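Local coordinates for protein SCO1 homolog 1, mitochondrial (Arabidopsis thaliana, PDB 6N5U) that binds copper(I) through its thioredoxin-like domain and is thought to act as a metallochaperone that delivers copper to mitochondrial cytochrome c oxidase, at residues T33-G38 with V71-D76; F37-C42 with D126-H131. All coordinates share one frame; numbering follows the deposited sequence.

How the contacts relate
From the N terminus, strand 32-38 comes first and takes part in both contacts, which share Phe-37 and Gly-38. Contact 1 closes the shorter loop: the chain leaves strand 32-38, runs through helix 45-64 and returns as strand 68-74 beside it, a beta-alpha-beta unit at the middle of the main sheet. Contact 2 closes a loop of 83 residues, in which strand 127-131, one arm of a separate two-stranded antiparallel sheet, comes back over the turn that follows strand 32-38. The two spans start from the same strand and overlap, neither enclosing the other completely, and the contacts meet where Asp-76 OD1 probably hydrogen-bonds Tyr-127 OH, at 2.7 Å. Central sheet, copper-binding turn and outlying hairpin are thus tied together.

Contact 1. Residues T33-G38 with V71-D76; sequences TILYFG and VFISVD
Strands 33-38 and 71-74 run parallel, their axes 4.6 Å apart at closest approach and inclined by 31°, with Leu-35 opposite Val-71 and Gly-38 opposite Ser-74. Five backbone bonds join the segments: Ile-34 O, Tyr-36 O and Gly-38 O accept from the N atoms of Val-71, Ile-73 and Val-75, while Val-71 O and Ile-73 O accept from Tyr-36 N and Gly-38 N. The last bond, from Val-75 N to Gly-38 O at 2.7 Å, carries the pairing just past strand 68-74. On one face of the sheet Leu-35 CD2 rests 3.7 Å from Val-71 CG1. Beside them Phe-37 and Ile-73 point the same way; CG anti to its own carbonyl carbon (chi1 -72°) helps turn a face of the Phe-37 ring to Ile-73, whose CB sits 4.2 Å from the ring centroid in a CH-pi contact. Ile-73 CD1 reaches Phe-37 CZ at 3.7 Å. On the other face Phe-72 packs against Gly-38, CE1 3.7 Å from Gly-38 C. Beyond the strand, Ser-74 OG accepts from Asp-76 N in an ST turn and also bonds Asp-80. The five bonds thus satisfy buried backbone N-H and C=O groups, with an aliphatic and aromatic layer of Leu-35, Phe-37, Val-71 and Ile-73 on one face.

Contact 2. Residues F37-C42 with D126-H131; sequences FGFTHC and DYLVDH. With CU1 (copper (I) ion), chain D.
The copper(I) site of this thioredoxin-like domain is built where the turn after strand 32-38 faces strand 127-131. Cys-42 SG binds the ion at 2.3 Å and His-131 NE2 binds it at 2.5 Å from the other segment; Cys-46 supplies the third ligand. Phe-39 to Cys-42 form a type I beta turn, closed by Cys-42 N donating to Phe-39 O. The Phe-39 ring is sandwiched between Val-129 of the strand and Cys-42 of its own turn: Val-129 CB lies over one face, 4.2 Å from the centroid, while Cys-42 CB covers the opposite face. Leu-128 CD2 meets the ring edge at CZ, 3.7 Å away. The rings of Phe-39 and His-131 meet rim to rim with planes at 86°, and Phe-39 CD1 comes 3.7 Å from His-131 NE2. His-131 CE1 also approaches Phe-37 O, at 3.4 Å. An alanine in place of Phe-39 would probably open a gap between Val-129 and Cys-42 and allow the copper-binding His-131 more movement. Two cysteines from a CXXXC sequence after a central strand, joined by a distant histidine, form the copper site characteristic of SCO proteins.

Contact 1. Residues T33-G38 with V71-D76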
loop_
_atom_site.group_PDB
_atom_site.type_symbol
_atom_site.label_atom_id
_atom_site.label_comp_id
_atom_site.label_asym_id
_atom_site.label_seq_id
_atom_site.Cartn_x
_atom_site.Cartn_y
_atom_site.Cartn_z
ATOM N N THR A 33 -6.912 7.691 0.666
ATOM C CA THR A 33 -5.901 6.726 0.246
ATOM C C THR A 33 -5.639 5.647 1.291
ATOM O O THR A 33 -5.626 5.944 2.490
ATOM C CB THR A 33 -4.631 7.524 -0.111
ATOM O OG1 THR A 33 -4.931 8.433 -1.171
ATOM C CG2 THR A 33 -3.458 6.654 -0.504
ATOM N N ILE A 34 -5.401 4.400 0.834
ATOM C CA ILE A 34 -5.028 3.289 1.718
ATOM C C ILE A 34 -3.671 2.791 1.261
ATOM O O ILE A 34 -3.564 2.338 0.131
ATOM C CB ILE A 34 -6.079 2.138 1.850
ATOM C CG1 ILE A 34 -7.445 2.663 2.356
ATOM C CG2 ILE A 34 -5.543 1.033 2.780
ATOM C CD1 ILE A 34 -8.633 1.701 2.205
ATOM N N LEU A 35 -2.629 2.889 2.120
ATOM C CA LEU A 35 -1.257 2.470 1.767
ATOM C C LEU A 35 -0.948 1.092 2.344
ATOM O O LEU A 35 -1.165 0.880 3.533
ATOM C CB LEU A 35 -0.187 3.465 2.259
ATOM C CG LEU A 35 -0.378 4.964 2.064
ATOM C CD1 LEU A 35 0.514 5.721 3.021
ATOM C CD2 LEU A 35 0.002 5.403 0.673
ATOM N N TYR A 36 -0.470 0.160 1.509
ATOM C CA TYR A 36 -0.113 -1.199 1.910
ATOM C C TYR A 36 1.336 -1.405 1.517
ATOM O O TYR A 36 1.712 -1.170 0.363
ATOM C CB TYR A 36 -1.042 -2.294 1.278
ATOM C CG TYR A 36 -0.595 -3.715 1.577
ATOM C CD1 TYR A 36 -0.832 -4.293 2.821
ATOM C CD2 TYR A 36 0.144 -4.446 0.648
ATOM C CE1 TYR A 36 -0.326 -5.557 3.144
ATOM C CE2 TYR A 36 0.654 -5.711 0.958
ATOM C CZ TYR A 36 0.405 -6.269 2.204
ATOM O OH TYR A 36 0.888 -7.519 2.524
ATOM N N PHE A 37 2.153 -1.823 2.474
ATOM C CA PHE A 37 3.575 -2.065 2.205
ATOM C C PHE A 37 3.729 -3.564 1.962
ATOM O O PHE A 37 3.231 -4.375 2.760
ATOM C CB PHE A 37 4.439 -1.573 3.386
ATOM C CG PHE A 37 4.552 -0.062 3.527
ATOM C CD1 PHE A 37 3.492 0.692 4.028
ATOM C CD2 PHE A 37 5.733 0.601 3.188
ATOM C CE1 PHE A 37 3.584 2.077 4.134
ATOM C CE2 PHE A 37 5.828 1.994 3.305
ATOM C CZ PHE A 37 4.744 2.720 3.767
ATOM N N GLY A 38 4.339 -3.906 0.836
ATOM C CA GLY A 38 4.530 -5.296 0.444
ATOM C C GLY A 38 5.689 -5.512 -0.497
ATOM O O GLY A 38 6.527 -4.626 -0.644
ATOM N N VAL A 71 -2.878 1.952 -2.508
ATOM C CA VAL A 71 -1.480 2.193 -2.833
ATOM C C VAL A 71 -0.565 1.055 -2.331
ATOM O O VAL A 71 -0.443 0.837 -1.120
ATOM C CB VAL A 71 -1.003 3.595 -2.359
ATOM C CG1 VAL A 71 0.513 3.780 -2.559
ATOM C CG2 VAL A 71 -1.787 4.714 -3.045
ATOM N N PHE A 72 0.114 0.372 -3.261
ATOM C CA PHE A 72 1.103 -0.650 -2.930
ATOM C C PHE A 72 2.509 -0.001 -2.894
ATOM O O PHE A 72 2.931 0.550 -3.910
ATOM C CB PHE A 72 1.069 -1.758 -3.984
ATOM C CG PHE A 72 2.209 -2.743 -3.959
ATOM C CD1 PHE A 72 2.185 -3.834 -3.102
ATOM C CD2 PHE A 72 3.272 -2.624 -4.845
ATOM C CE1 PHE A 72 3.231 -4.768 -3.106
ATOM C CE2 PHE A 72 4.322 -3.553 -4.840
ATOM C CZ PHE A 72 4.298 -4.611 -3.967
ATOM N N ILE A 73 3.219 -0.047 -1.737
ATOM C CA ILE A 73 4.595 0.476 -1.627
ATOM C C ILE A 73 5.516 -0.716 -1.417
ATOM O O ILE A 73 5.287 -1.513 -0.513
ATOM C CB ILE A 73 4.735 1.539 -0.534
ATOM C CG1 ILE A 73 3.717 2.682 -0.739
ATOM C CG2 ILE A 73 6.203 2.051 -0.454
ATOM C CD1 ILE A 73 3.737 3.807 0.368
ATOM N N SER A 74 6.497 -0.880 -2.282
ATOM C CA SER A 74 7.416 -2.015 -2.245
ATOM C C SER A 74 8.501 -1.924 -1.203
ATOM O O SER A 74 9.188 -0.899 -1.113
ATOM C CB SER A 74 8.053 -2.228 -3.611
ATOM O OG SER A 74 8.957 -3.319 -3.536
ATOM N N VAL A 75 8.688 -3.014 -0.431
ATOM C CA VAL A 75 9.760 -3.165 0.569
ATOM C C VAL A 75 10.865 -4.081 -0.014
ATOM O O VAL A 75 11.741 -4.547 0.722
ATOM C CB VAL A 75 9.281 -3.617 1.976
ATOM C CG1 VAL A 75 8.379 -2.566 2.625
ATOM C CG2 VAL A 75 8.619 -5.005 1.946
ATOM N N ASP A 76 10.829 -4.309 -1.365
ATOM C CA ASP A 76 11.830 -5.100 -2.085
ATOM C C ASP A 76 12.277 -4.378 -3.355
ATOM O O ASP A 76 12.082 -4.925 -4.442
ATOM C CB ASP A 76 11.326 -6.532 -2.349
ATOM C CG ASP A 76 12.335 -7.525 -2.898
ATOM O OD1 ASP A 76 13.536 -7.225 -2.868
ATOM O OD2 ASP A 76 11.912 -8.601 -3.365
#

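Contact 2. Residues F37-C42 with D126-H131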
loop_
_atom_site.group_PDB
_atom_site.type_symbol
_atom_site.label_atom_id
_atom_site.label_comp_id
_atom_site.label_asym_id
_atom_site.label_seq_id
_atom_site.Cartn_x
_atom_site.Cartn_y
_atom_site.Cartn_z
ATOM N N PHE A 37 2.153 -1.823 2.474
ATOM C CA PHE A 37 3.575 -2.065 2.205
ATOM C C PHE A 37 3.729 -3.564 1.962
ATOM O O PHE A 37 3.231 -4.375 2.760
ATOM C CB PHE A 37 4.439 -1.573 3.386
ATOM C CG PHE A 37 4.552 -0.062 3.527
ATOM C CD1 PHE A 37 3.492 0.692 4.028
ATOM C CD2 PHE A 37 5.733 0.601 3.188
ATOM C CE1 PHE A 37 3.584 2.077 4.134
ATOM C CE2 PHE A 37 5.828 1.994 3.305
ATOM C CZ PHE A 37 4.744 2.720 3.767
ATOM N N GLY A 38 4.339 -3.906 0.836
ATOM C CA GLY A 38 4.530 -5.296 0.444
ATOM C C GLY A 38 5.689 -5.512 -0.497
ATOM O O GLY A 38 6.527 -4.626 -0.644
ATOM N N PHE A 39 5.753 -6.710 -1.118
ATOM C CA PHE A 39 6.768 -7.139 -2.100
ATOM C C PHE A 39 6.156 -8.134 -3.115
ATOM O O PHE A 39 5.452 -9.053 -2.706
ATOM C CB PHE A 39 8.062 -7.644 -1.434
ATOM C CG PHE A 39 8.118 -9.032 -0.836
ATOM C CD1 PHE A 39 7.621 -9.277 0.439
ATOM C CD2 PHE A 39 8.806 -10.058 -1.481
ATOM C CE1 PHE A 39 7.706 -10.554 1.004
ATOM C CE2 PHE A 39 8.906 -11.331 -0.908
ATOM C CZ PHE A 39 8.346 -11.574 0.325
ATOM N N THR A 40 6.366 -7.909 -4.432
ATOM C CA THR A 40 5.743 -8.693 -5.508
ATOM C C THR A 40 6.044 -10.195 -5.439
ATOM O O THR A 40 5.219 -10.973 -5.883
ATOM C CB THR A 40 6.049 -8.120 -6.920
ATOM O OG1 THR A 40 7.370 -8.460 -7.324
ATOM C CG2 THR A 40 5.820 -6.614 -7.024
ATOM N N HIS A 41 7.159 -10.607 -4.857
ATOM C CA HIS A 41 7.509 -12.029 -4.788
ATOM C C HIS A 41 6.967 -12.743 -3.539
ATOM O O HIS A 41 7.364 -13.883 -3.271
ATOM C CB HIS A 41 9.038 -12.222 -4.939
ATOM C CG HIS A 41 9.539 -11.912 -6.318
ATOM N ND1 HIS A 41 9.717 -10.603 -6.729
ATOM C CD2 HIS A 41 9.834 -12.732 -7.351
ATOM C CE1 HIS A 41 10.121 -10.666 -7.988
ATOM N NE2 HIS A 41 10.215 -11.917 -8.404
ATOM N N CYS A 42 6.041 -12.096 -2.802
ATOM C CA CYS A 42 5.420 -12.636 -1.599
ATOM C C CYS A 42 4.481 -13.767 -1.954
ATOM O O CYS A 42 3.563 -13.578 -2.767
ATOM C CB CYS A 42 4.715 -11.544 -0.806
ATOM S SG CYS A 42 4.246 -12.024 0.887
ATOM N N ASP A 126 14.909 -16.518 -3.977
ATOM C CA ASP A 126 16.332 -16.215 -3.675
ATOM C C ASP A 126 16.391 -15.774 -2.212
ATOM O O ASP A 126 17.296 -16.146 -1.459
ATOM C CB ASP A 126 16.925 -15.113 -4.581
ATOM C CG ASP A 126 16.908 -15.464 -6.044
ATOM O OD1 ASP A 126 17.783 -16.244 -6.473
ATOM O OD2 ASP A 126 15.999 -14.974 -6.761
ATOM N N TYR A 127 15.365 -15.013 -1.827
ATOM C CA TYR A 127 15.122 -14.468 -0.519
ATOM C C TYR A 127 13.675 -13.956 -0.485
ATOM O O TYR A 127 13.020 -13.787 -1.526
ATOM C CB TYR A 127 16.129 -13.329 -0.222
ATOM C CG TYR A 127 15.995 -12.111 -1.116
ATOM C CD1 TYR A 127 16.680 -12.030 -2.322
ATOM C CD2 TYR A 127 15.185 -11.037 -0.751
ATOM C CE1 TYR A 127 16.534 -10.927 -3.166
ATOM C CE2 TYR A 127 15.037 -9.926 -1.582
ATOM C CZ TYR A 127 15.718 -9.875 -2.789
ATOM O OH TYR A 127 15.614 -8.784 -3.617
ATOM N N LEU A 128 13.186 -13.716 0.716
ATOM C CA LEU A 128 11.891 -13.096 0.931
ATOM C C LEU A 128 12.159 -11.879 1.796
ATOM O O LEU A 128 13.272 -11.716 2.274
ATOM C CB LEU A 128 10.868 -14.056 1.590
ATOM C CG LEU A 128 10.447 -15.301 0.795
ATOM C CD1 LEU A 128 9.651 -16.240 1.635
ATOM C CD2 LEU A 128 9.687 -14.954 -0.428
ATOM N N VAL A 129 11.205 -10.981 1.899
ATOM C CA VAL A 129 11.302 -9.810 2.761
ATOM C C VAL A 129 10.279 -9.984 3.894
ATOM O O VAL A 129 9.088 -10.159 3.642
ATOM C CB VAL A 129 11.183 -8.441 2.023
ATOM C CG1 VAL A 129 11.220 -7.281 3.014
ATOM C CG2 VAL A 129 12.280 -8.285 0.965
ATOM N N ASP A 130 10.777 -10.066 5.123
ATOM C CA ASP A 130 9.950 -10.172 6.320
ATOM C C ASP A 130 9.548 -8.730 6.643
ATOM O O ASP A 130 10.406 -7.850 6.696
ATOM C CB ASP A 130 10.777 -10.792 7.453
ATOM C CG ASP A 130 10.021 -11.099 8.719
ATOM O OD1 ASP A 130 8.783 -11.167 8.670
ATOM O OD2 ASP A 130 10.672 -11.285 9.759
ATOM N N HIS A 131 8.253 -8.468 6.772
ATOM C CA HIS A 131 7.787 -7.096 6.988
ATOM C C HIS A 131 6.495 -7.002 7.768
ATOM O O HIS A 131 5.830 -8.015 8.011
ATOM C CB HIS A 131 7.639 -6.363 5.634
ATOM C CG HIS A 131 6.597 -6.981 4.740
ATOM N ND1 HIS A 131 5.289 -6.531 4.739
ATOM C CD2 HIS A 131 6.702 -8.024 3.887
ATOM C CE1 HIS A 131 4.662 -7.275 3.849
ATOM N NE2 HIS A 131 5.482 -8.183 3.307
HETATM CU CU CU1 D . 4.320 -9.997 1.975
#